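Local atomic coordinates of glycosyl hydrolases family 2, sugar binding domain protein (Bacteroides uniformis str. 3978 T3 ii, PDB entry 6D1P), a protein that probably hydrolyses O-glycosyl bonds, acting as a beta-glucuronidase of glycoside hydrolase family 2 in a human gut bacterium. Residues Val83-Gly88 against Asp183-Gly188; Glu76-Pro81 against Asp580-Leu585. One frame throughout, in Å; residues are numbered along the deposited sequence.

Interaction 1 of 2, residues Val83-Gly88 against Asp183-Gly188. With K (potassium ion), chain J.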
ATOM      1  N   VAL A  83       5.603  -8.320   1.213  1.00 22.33           N
ATOM      2  CA  VAL A  83       5.467  -6.880   1.378  1.00 22.35           C
ATOM      3  C   VAL A  83       5.912  -6.467   2.773  1.00 28.80           C
ATOM      4  O   VAL A  83       5.868  -7.253   3.723  1.00 21.57           O
ATOM      5  CB  VAL A  83       4.022  -6.409   1.126  1.00 24.85           C
ATOM      6  CG1 VAL A  83       3.611  -6.675  -0.313  1.00 20.07           C
ATOM      7  CG2 VAL A  83       3.104  -7.130   2.055  1.00 22.79           C
ATOM      8  N   ASN A  84       6.353  -5.219   2.893  1.00 26.09           N
ATOM      9  CA  ASN A  84       6.488  -4.636   4.214  1.00 22.40           C
ATOM     10  C   ASN A  84       5.107  -4.297   4.746  1.00 22.04           C
ATOM     11  O   ASN A  84       4.295  -3.704   4.034  1.00 24.31           O
ATOM     12  CB  ASN A  84       7.337  -3.374   4.165  1.00 22.05           C
ATOM     13  CG  ASN A  84       8.702  -3.608   3.570  1.00 27.61           C
ATOM     14  OD1 ASN A  84       9.394  -4.587   3.897  1.00 23.70           O
ATOM     15  ND2 ASN A  84       9.116  -2.687   2.690  1.00 25.52           N
ATOM     16  N   TYR A  85       4.849  -4.630   6.007  1.00 21.39           N
ATOM     17  CA  TYR A  85       3.541  -4.329   6.566  1.00 23.45           C
ATOM     18  C   TYR A  85       3.315  -2.824   6.537  1.00 20.50           C
ATOM     19  O   TYR A  85       4.256  -2.037   6.666  1.00 23.01           O
ATOM     20  CB  TYR A  85       3.400  -4.905   7.988  1.00 19.84           C
ATOM     21  CG  TYR A  85       3.969  -4.099   9.151  1.00 19.12           C
ATOM     22  CD1 TYR A  85       3.123  -3.446  10.036  1.00 18.41           C
ATOM     23  CD2 TYR A  85       5.336  -4.040   9.393  1.00 17.87           C
ATOM     24  CE1 TYR A  85       3.608  -2.745  11.115  1.00 15.95           C
ATOM     25  CE2 TYR A  85       5.847  -3.331  10.475  1.00 18.00           C
ATOM     26  CZ  TYR A  85       4.968  -2.692  11.341  1.00 19.55           C
ATOM     27  OH  TYR A  85       5.429  -1.984  12.427  1.00 18.44           O
ATOM     28  N   TYR A  86       2.064  -2.432   6.315  1.00 22.07           N
ATOM     29  CA  TYR A  86       1.741  -1.042   6.021  1.00 20.07           C
ATOM     30  C   TYR A  86       1.960  -0.159   7.253  1.00 21.16           C
ATOM     31  O   TYR A  86       1.488  -0.479   8.350  1.00 22.41           O
ATOM     32  CB  TYR A  86       0.298  -0.939   5.524  1.00 18.41           C
ATOM     33  CG  TYR A  86      -0.148   0.481   5.328  1.00 21.67           C
ATOM     34  CD1 TYR A  86       0.187   1.185   4.165  1.00 23.05           C
ATOM     35  CD2 TYR A  86      -0.872   1.138   6.307  1.00 20.53           C
ATOM     36  CE1 TYR A  86      -0.212   2.497   3.978  1.00 19.34           C
ATOM     37  CE2 TYR A  86      -1.266   2.451   6.141  1.00 22.70           C
ATOM     38  CZ  TYR A  86      -0.943   3.124   4.961  1.00 23.24           C
ATOM     39  OH  TYR A  86      -1.331   4.428   4.801  1.00 21.33           O
ATOM     40  N   GLN A  87       2.688   0.948   7.079  1.00 18.96           N
ATOM     41  CA  GLN A  87       2.971   1.882   8.176  1.00 21.24           C
ATOM     42  C   GLN A  87       2.667   3.289   7.679  1.00 22.40           C
ATOM     43  O   GLN A  87       3.488   3.910   6.991  1.00 21.60           O
ATOM     44  CB  GLN A  87       4.416   1.764   8.671  1.00 17.55           C
ATOM     45  CG  GLN A  87       4.720   0.460   9.330  1.00 21.31           C
ATOM     46  CD  GLN A  87       6.157   0.369   9.818  1.00 22.30           C
ATOM     47  OE1 GLN A  87       7.105   0.284   9.023  1.00 23.29           O
ATOM     48  NE2 GLN A  87       6.323   0.404  11.114  1.00 15.10           N
ATOM     49  N   GLY A  88       1.494   3.793   8.043  1.00 23.40           N
ATOM     50  CA  GLY A  88       1.008   5.030   7.492  1.00 23.22           C
ATOM     51  C   GLY A  88      -0.388   5.380   7.962  1.00 24.20           C
ATOM     52  O   GLY A  88      -0.922   4.799   8.907  1.00 22.91           O
ATOM     53  N   ASP A 183      10.558  -6.487  18.209  1.00 20.72           N
ATOM     54  CA  ASP A 183      10.216  -7.764  17.584  1.00 20.71           C
ATOM     55  C   ASP A 183       8.699  -8.022  17.559  1.00 20.95           C
ATOM     56  O   ASP A 183       8.219  -9.133  17.821  1.00 22.71           O
ATOM     57  CB  ASP A 183      10.978  -8.869  18.307  1.00 19.30           C
ATOM     58  CG  ASP A 183      10.896 -10.218  17.603  1.00 25.10           C
ATOM     59  OD1 ASP A 183      10.982 -10.276  16.360  1.00 21.97           O
ATOM     60  OD2 ASP A 183      10.778 -11.240  18.328  1.00 25.05           O
ATOM     61  N   PHE A 184       7.916  -6.992  17.249  1.00 19.99           N
ATOM     62  CA  PHE A 184       6.480  -7.124  17.017  1.00 18.99           C
ATOM     63  C   PHE A 184       6.053  -5.978  16.112  1.00 19.75           C
ATOM     64  O   PHE A 184       6.801  -5.015  15.911  1.00 23.61           O
ATOM     65  CB  PHE A 184       5.693  -7.143  18.343  1.00 20.23           C
ATOM     66  CG  PHE A 184       5.843  -5.889  19.172  1.00 17.11           C
ATOM     67  CD1 PHE A 184       6.909  -5.743  20.064  1.00 17.99           C
ATOM     68  CD2 PHE A 184       4.906  -4.875  19.096  1.00 16.84           C
ATOM     69  CE1 PHE A 184       7.048  -4.593  20.856  1.00 18.01           C
ATOM     70  CE2 PHE A 184       5.034  -3.712  19.878  1.00 18.11           C
ATOM     71  CZ  PHE A 184       6.115  -3.580  20.763  1.00 16.98           C
ATOM     72  N   ASN A 185       4.855  -6.098  15.528  1.00 21.10           N
ATOM     73  CA  ASN A 185       4.350  -5.028  14.662  1.00 19.50           C
ATOM     74  C   ASN A 185       3.800  -3.898  15.516  1.00 20.06           C
ATOM     75  O   ASN A 185       3.169  -4.149  16.548  1.00 20.51           O
ATOM     76  CB  ASN A 185       3.249  -5.512  13.719  1.00 17.86           C
ATOM     77  CG  ASN A 185       3.708  -6.619  12.782  1.00 19.52           C
ATOM     78  OD1 ASN A 185       3.307  -7.784  12.934  1.00 21.11           O
ATOM     79  ND2 ASN A 185       4.519  -6.260  11.792  1.00 16.32           N
ATOM     80  N   LEU A 186       4.068  -2.655  15.095  1.00 19.68           N
ATOM     81  CA  LEU A 186       3.371  -1.469  15.597  1.00 17.83           C
ATOM     82  C   LEU A 186       2.111  -1.338  14.753  1.00 22.75           C
ATOM     83  O   LEU A 186       2.085  -0.645  13.729  1.00 20.10           O
ATOM     84  CB  LEU A 186       4.236  -0.216  15.515  1.00 16.62           C
ATOM     85  CG  LEU A 186       5.261   0.105  16.620  1.00 20.38           C
ATOM     86  CD1 LEU A 186       6.212  -1.054  16.903  1.00 19.95           C
ATOM     87  CD2 LEU A 186       6.066   1.376  16.272  1.00 17.30           C
ATOM     88  N   TYR A 187       1.057  -2.014  15.206  1.00 18.02           N
ATOM     89  CA  TYR A 187      -0.173  -2.149  14.446  1.00 20.68           C
ATOM     90  C   TYR A 187      -0.900  -0.812  14.298  1.00 18.83           C
ATOM     91  O   TYR A 187      -0.804   0.072  15.144  1.00 18.06           O
ATOM     92  CB  TYR A 187      -1.084  -3.166  15.134  1.00 19.87           C
ATOM     93  CG  TYR A 187      -0.756  -4.605  14.823  1.00 19.14           C
ATOM     94  CD1 TYR A 187      -0.641  -5.032  13.507  1.00 20.45           C
ATOM     95  CD2 TYR A 187      -0.553  -5.536  15.843  1.00 20.60           C
ATOM     96  CE1 TYR A 187      -0.358  -6.351  13.202  1.00 20.67           C
ATOM     97  CE2 TYR A 187      -0.264  -6.877  15.552  1.00 19.55           C
ATOM     98  CZ  TYR A 187      -0.162  -7.270  14.219  1.00 22.23           C
ATOM     99  OH  TYR A 187       0.117  -8.581  13.879  1.00 21.51           O
ATOM    100  N   GLY A 188      -1.658  -0.686  13.215  1.00 24.18           N
ATOM    101  CA  GLY A 188      -2.449   0.507  12.959  1.00 20.95           C
ATOM    102  C   GLY A 188      -3.938   0.208  12.977  1.00 23.59           C
ATOM    103  O   GLY A 188      -4.370  -0.901  12.652  1.00 19.61           O
TER
HETATM  104  K     K J 908       4.943  -8.732   5.895  1.00 20.55           K
HETATM  105  O   HOH W   1       6.286  -6.631   7.285  1.00 12.49           O
HETATM  106  O   HOH W   2       3.856   1.043  12.757  1.00 20.27           O
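Y85 reaches across to N185 and L186 with its whole ring, lying between two side chains and ending in a hydrogen bond. N185 packs over one face, its CB making a CH-pi contact 4.2 Å from the centroid of the Y85 ring, 28° off the ring normal. On the opposite face, nearer the rim, Q87 lays its CG 3.7 Å above the ring plane. The backbone oxygen of L186 sits at the ring's edge, in plane. With chi1 at 83°, CG of Y85 stands between its backbone N and carbonyl carbon, directing the ring at the 183-188 loop; there OH accepts from L186 N at 3.1 Å (152°). A water links the two segments beside this bond, accepting from Q87 NE2 and donating to L186 O at 2.6 Å. A phenylalanine here would keep the packing over both ring faces but would probably leave the buried L186 N without its acceptor. Tyrosine therefore suits this place twice over: its flat faces take the packing, while its hydroxyl meets the polar needs of a loop backbone lacking regular sheet partners.

Interaction 2 of 2, residues Glu76-Pro81 against Asp580-Leu585. With K (potassium ion), chain J; NA (sodium ion), chain C.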
ATOM      1  N   GLU A  76      -3.840  -8.687   7.274  1.00 20.30           N
ATOM      2  CA  GLU A  76      -3.192  -9.670   6.419  1.00 23.06           C
ATOM      3  C   GLU A  76      -1.740  -9.354   6.107  1.00 24.72           C
ATOM      4  O   GLU A  76      -0.927 -10.283   6.009  1.00 20.93           O
ATOM      5  CB  GLU A  76      -3.963  -9.825   5.092  1.00 25.07           C
ATOM      6  CG  GLU A  76      -5.028 -10.911   5.131  1.00 36.27           C
ATOM      7  CD  GLU A  76      -5.467 -11.370   3.733  1.00 53.61           C
ATOM      8  OE1 GLU A  76      -6.339 -12.285   3.656  1.00 55.65           O
ATOM      9  OE2 GLU A  76      -4.940 -10.822   2.723  1.00 43.01           O
ATOM     10  N   ASP A  77      -1.382  -8.078   5.910  1.00 21.29           N
ATOM     11  CA  ASP A  77      -0.058  -7.818   5.371  1.00 17.45           C
ATOM     12  C   ASP A  77       1.048  -7.953   6.417  1.00 22.21           C
ATOM     13  O   ASP A  77       2.229  -7.961   6.038  1.00 21.90           O
ATOM     14  CB  ASP A  77      -0.013  -6.439   4.654  1.00 19.33           C
ATOM     15  CG  ASP A  77       0.030  -5.223   5.605  1.00 23.12           C
ATOM     16  OD1 ASP A  77      -0.090  -5.345   6.836  1.00 21.26           O
ATOM     17  OD2 ASP A  77       0.185  -4.094   5.095  1.00 24.73           O
ATOM     18  N   ALA A  78       0.713  -8.107   7.710  1.00 19.28           N
ATOM     19  CA  ALA A  78       1.770  -8.351   8.690  1.00 16.79           C
ATOM     20  C   ALA A  78       2.560  -9.597   8.326  1.00 17.16           C
ATOM     21  O   ALA A  78       3.785  -9.613   8.455  1.00 18.05           O
ATOM     22  CB  ALA A  78       1.202  -8.471  10.112  1.00 18.69           C
ATOM     23  N   VAL A  79       1.882 -10.642   7.848  1.00 15.84           N
ATOM     24  CA  VAL A  79       2.539 -11.906   7.545  1.00 17.64           C
ATOM     25  C   VAL A  79       2.572 -12.208   6.056  1.00 22.36           C
ATOM     26  O   VAL A  79       3.064 -13.275   5.668  1.00 22.70           O
ATOM     27  CB  VAL A  79       1.902 -13.080   8.317  1.00 19.85           C
ATOM     28  CG1 VAL A  79       2.053 -12.891   9.856  1.00 13.96           C
ATOM     29  CG2 VAL A  79       0.440 -13.264   7.921  1.00 19.56           C
ATOM     30  N   ASP A  80       2.078 -11.316   5.210  1.00 21.07           N
ATOM     31  CA  ASP A  80       2.278 -11.470   3.775  1.00 20.52           C
ATOM     32  C   ASP A  80       3.772 -11.548   3.494  1.00 21.90           C
ATOM     33  O   ASP A  80       4.493 -10.590   3.790  1.00 26.69           O
ATOM     34  CB  ASP A  80       1.671 -10.295   3.031  1.00 24.55           C
ATOM     35  CG  ASP A  80       1.721 -10.458   1.508  1.00 27.89           C
ATOM     36  OD1 ASP A  80       2.759 -10.891   0.930  1.00 26.14           O
ATOM     37  OD2 ASP A  80       0.689 -10.137   0.896  1.00 24.56           O
ATOM     38  N   PRO A  81       4.277 -12.643   2.921  1.00 23.66           N
ATOM     39  CA  PRO A  81       5.737 -12.797   2.793  1.00 23.59           C
ATOM     40  C   PRO A  81       6.388 -11.833   1.816  1.00 27.82           C
ATOM     41  O   PRO A  81       7.624 -11.748   1.800  1.00 28.49           O
ATOM     42  CB  PRO A  81       5.888 -14.246   2.314  1.00 26.25           C
ATOM     43  CG  PRO A  81       4.627 -14.474   1.531  1.00 26.42           C
ATOM     44  CD  PRO A  81       3.547 -13.745   2.276  1.00 21.36           C
ATOM     45  N   ASP A 580       2.466 -18.267  18.626  1.00 21.94           N
ATOM     46  CA  ASP A 580       3.103 -17.697  17.446  1.00 19.85           C
ATOM     47  C   ASP A 580       2.459 -16.366  17.104  1.00 20.39           C
ATOM     48  O   ASP A 580       1.232 -16.249  17.088  1.00 21.54           O
ATOM     49  CB  ASP A 580       2.965 -18.650  16.256  1.00 20.11           C
ATOM     50  CG  ASP A 580       3.851 -19.866  16.364  1.00 22.04           C
ATOM     51  OD1 ASP A 580       4.544 -19.998  17.395  1.00 22.06           O
ATOM     52  OD2 ASP A 580       3.853 -20.694  15.407  1.00 21.89           O
ATOM     53  N   PHE A 581       3.281 -15.361  16.830  1.00 19.89           N
ATOM     54  CA  PHE A 581       2.757 -14.037  16.536  1.00 18.97           C
ATOM     55  C   PHE A 581       3.600 -13.403  15.442  1.00 20.32           C
ATOM     56  O   PHE A 581       4.740 -13.804  15.195  1.00 21.68           O
ATOM     57  CB  PHE A 581       2.745 -13.158  17.789  1.00 20.55           C
ATOM     58  CG  PHE A 581       4.114 -12.761  18.239  1.00 25.27           C
ATOM     59  CD1 PHE A 581       4.840 -13.588  19.082  1.00 18.16           C
ATOM     60  CD2 PHE A 581       4.699 -11.568  17.786  1.00 20.39           C
ATOM     61  CE1 PHE A 581       6.114 -13.237  19.488  1.00 20.53           C
ATOM     62  CE2 PHE A 581       5.966 -11.217  18.184  1.00 20.86           C
ATOM     63  CZ  PHE A 581       6.681 -12.044  19.052  1.00 21.58           C
ATOM     64  N   SER A 582       3.020 -12.413  14.773  1.00 21.91           N
ATOM     65  CA  SER A 582       3.709 -11.782  13.657  1.00 19.82           C
ATOM     66  C   SER A 582       4.750 -10.776  14.142  1.00 20.43           C
ATOM     67  O   SER A 582       4.517 -10.009  15.085  1.00 18.43           O
ATOM     68  CB  SER A 582       2.723 -11.063  12.752  1.00 21.92           C
ATOM     69  OG  SER A 582       3.414 -10.375  11.707  1.00 21.26           O
ATOM     70  N   THR A 583       5.901 -10.770  13.471  1.00 18.97           N
ATOM     71  CA  THR A 583       6.928  -9.801  13.740  1.00 19.18           C
ATOM     72  C   THR A 583       7.500  -9.314  12.420  1.00 18.59           C
ATOM     73  O   THR A 583       7.695 -10.121  11.497  1.00 18.97           O
ATOM     74  CB  THR A 583       8.054 -10.377  14.599  1.00 20.72           C
ATOM     75  OG1 THR A 583       9.137  -9.444  14.614  1.00 21.79           O
ATOM     76  CG2 THR A 583       8.530 -11.701  14.033  1.00 18.37           C
ATOM     77  N   PRO A 584       7.781  -8.014  12.297  1.00 16.49           N
ATOM     78  CA  PRO A 584       8.299  -7.502  11.023  1.00 20.52           C
ATOM     79  C   PRO A 584       9.744  -7.872  10.798  1.00 22.60           C
ATOM     80  O   PRO A 584      10.242  -7.697   9.678  1.00 19.46           O
ATOM     81  CB  PRO A 584       8.130  -5.977  11.152  1.00 18.29           C
ATOM     82  CG  PRO A 584       8.216  -5.732  12.637  1.00 19.10           C
ATOM     83  CD  PRO A 584       7.644  -6.953  13.310  1.00 18.50           C
ATOM     84  N   LEU A 585      10.420  -8.388  11.831  1.00 21.29           N
ATOM     85  CA  LEU A 585      11.867  -8.548  11.832  1.00 19.30           C
ATOM     86  C   LEU A 585      12.338  -9.853  11.219  1.00 20.76           C
ATOM     87  O   LEU A 585      13.532  -9.995  10.952  1.00 21.19           O
ATOM     88  CB  LEU A 585      12.400  -8.468  13.262  1.00 21.84           C
ATOM     89  CG  LEU A 585      12.080  -7.206  14.051  1.00 20.98           C
ATOM     90  CD1 LEU A 585      12.902  -7.224  15.298  1.00 20.39           C
ATOM     91  CD2 LEU A 585      12.339  -5.926  13.212  1.00 19.97           C
TER
HETATM   92  K     K J 908       4.943  -8.732   5.895  1.00 20.55           K
HETATM   93 NA    NA C 901      -0.373 -14.515  18.310  1.00 30.90          NA
HETATM   94  O   HOH W   3       0.278 -13.798  20.950  1.00 22.60           O
HETATM   95  O   HOH W   1       6.286  -6.631   7.285  1.00 12.49           O
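V79 and S582 mark the closest backbone approach, their CA atoms 6.2 Å apart, between two very differently shaped chains. Residues 76-81 curl into a tight loop with only weak internal hydrogen bonds, such as V79 N to E76 O at 3.4 Å. The curl points the carbonyl oxygens of D77, A78 and D80 at one potassium ion, the bond from A78 O being 2.9 Å long; V83 O and a water complete its ligands. Residues 580-585 begin extended, with strand 581-582 paired to strand 594-595, and then turn: T583 OG1 accepts from L585 N at 3.2 Å, an ST turn. No hydrogen bond crosses between the segments. Instead S582 points toward the loop, meeting the side chains of A78 and V79: its chi1 of 176° swings OG away from the serine's own N and lays it 3.3 Å from A78 CB and 3.4 Å from V79 CG1. The same valine methyl comes within 3.5 Å of S582 CB. Small residues suit so close a meeting: alanine and serine let the loop approach the strand, and the branched valine fills the flank beside V594 and R602. The serine hydroxyl probably finds its polar partner in the side-chain amide of N185. At the other end of the strand, D580 O binds a sodium ion at 2.7 Å together with D333, and its carboxylate forms a salt bridge with K607. The arrangement is a domain interface, in which a potassium-binding loop of main-chain carbonyls from the sugar-binding domain rests on a segment of the family 2 TIM-barrel domain.

How the interactions relate
From the N terminus the chain passes strand 65-67 and enters one long loop that carries both 76-81 and 83-88 before strand 89-96. Interaction 1 closes first, when the loop after strand 162-169 brings 183-188 back to 83-88 within the sugar-binding domain. Interaction 2 closes a loop of nearly 500 residues, as 580-585 of the TIM-barrel domain meets 76-81, so interaction 1 is nested inside it. Their centres lie about 8 Å apart and they share a potassium ion and one of its waters. Of the probable hydrogen bonds that join them directly, D183 OD1 with T583 OG1 crosses between the two domains, while Y86 N with D77 OD2 ties the two halves of the sugar-binding loop.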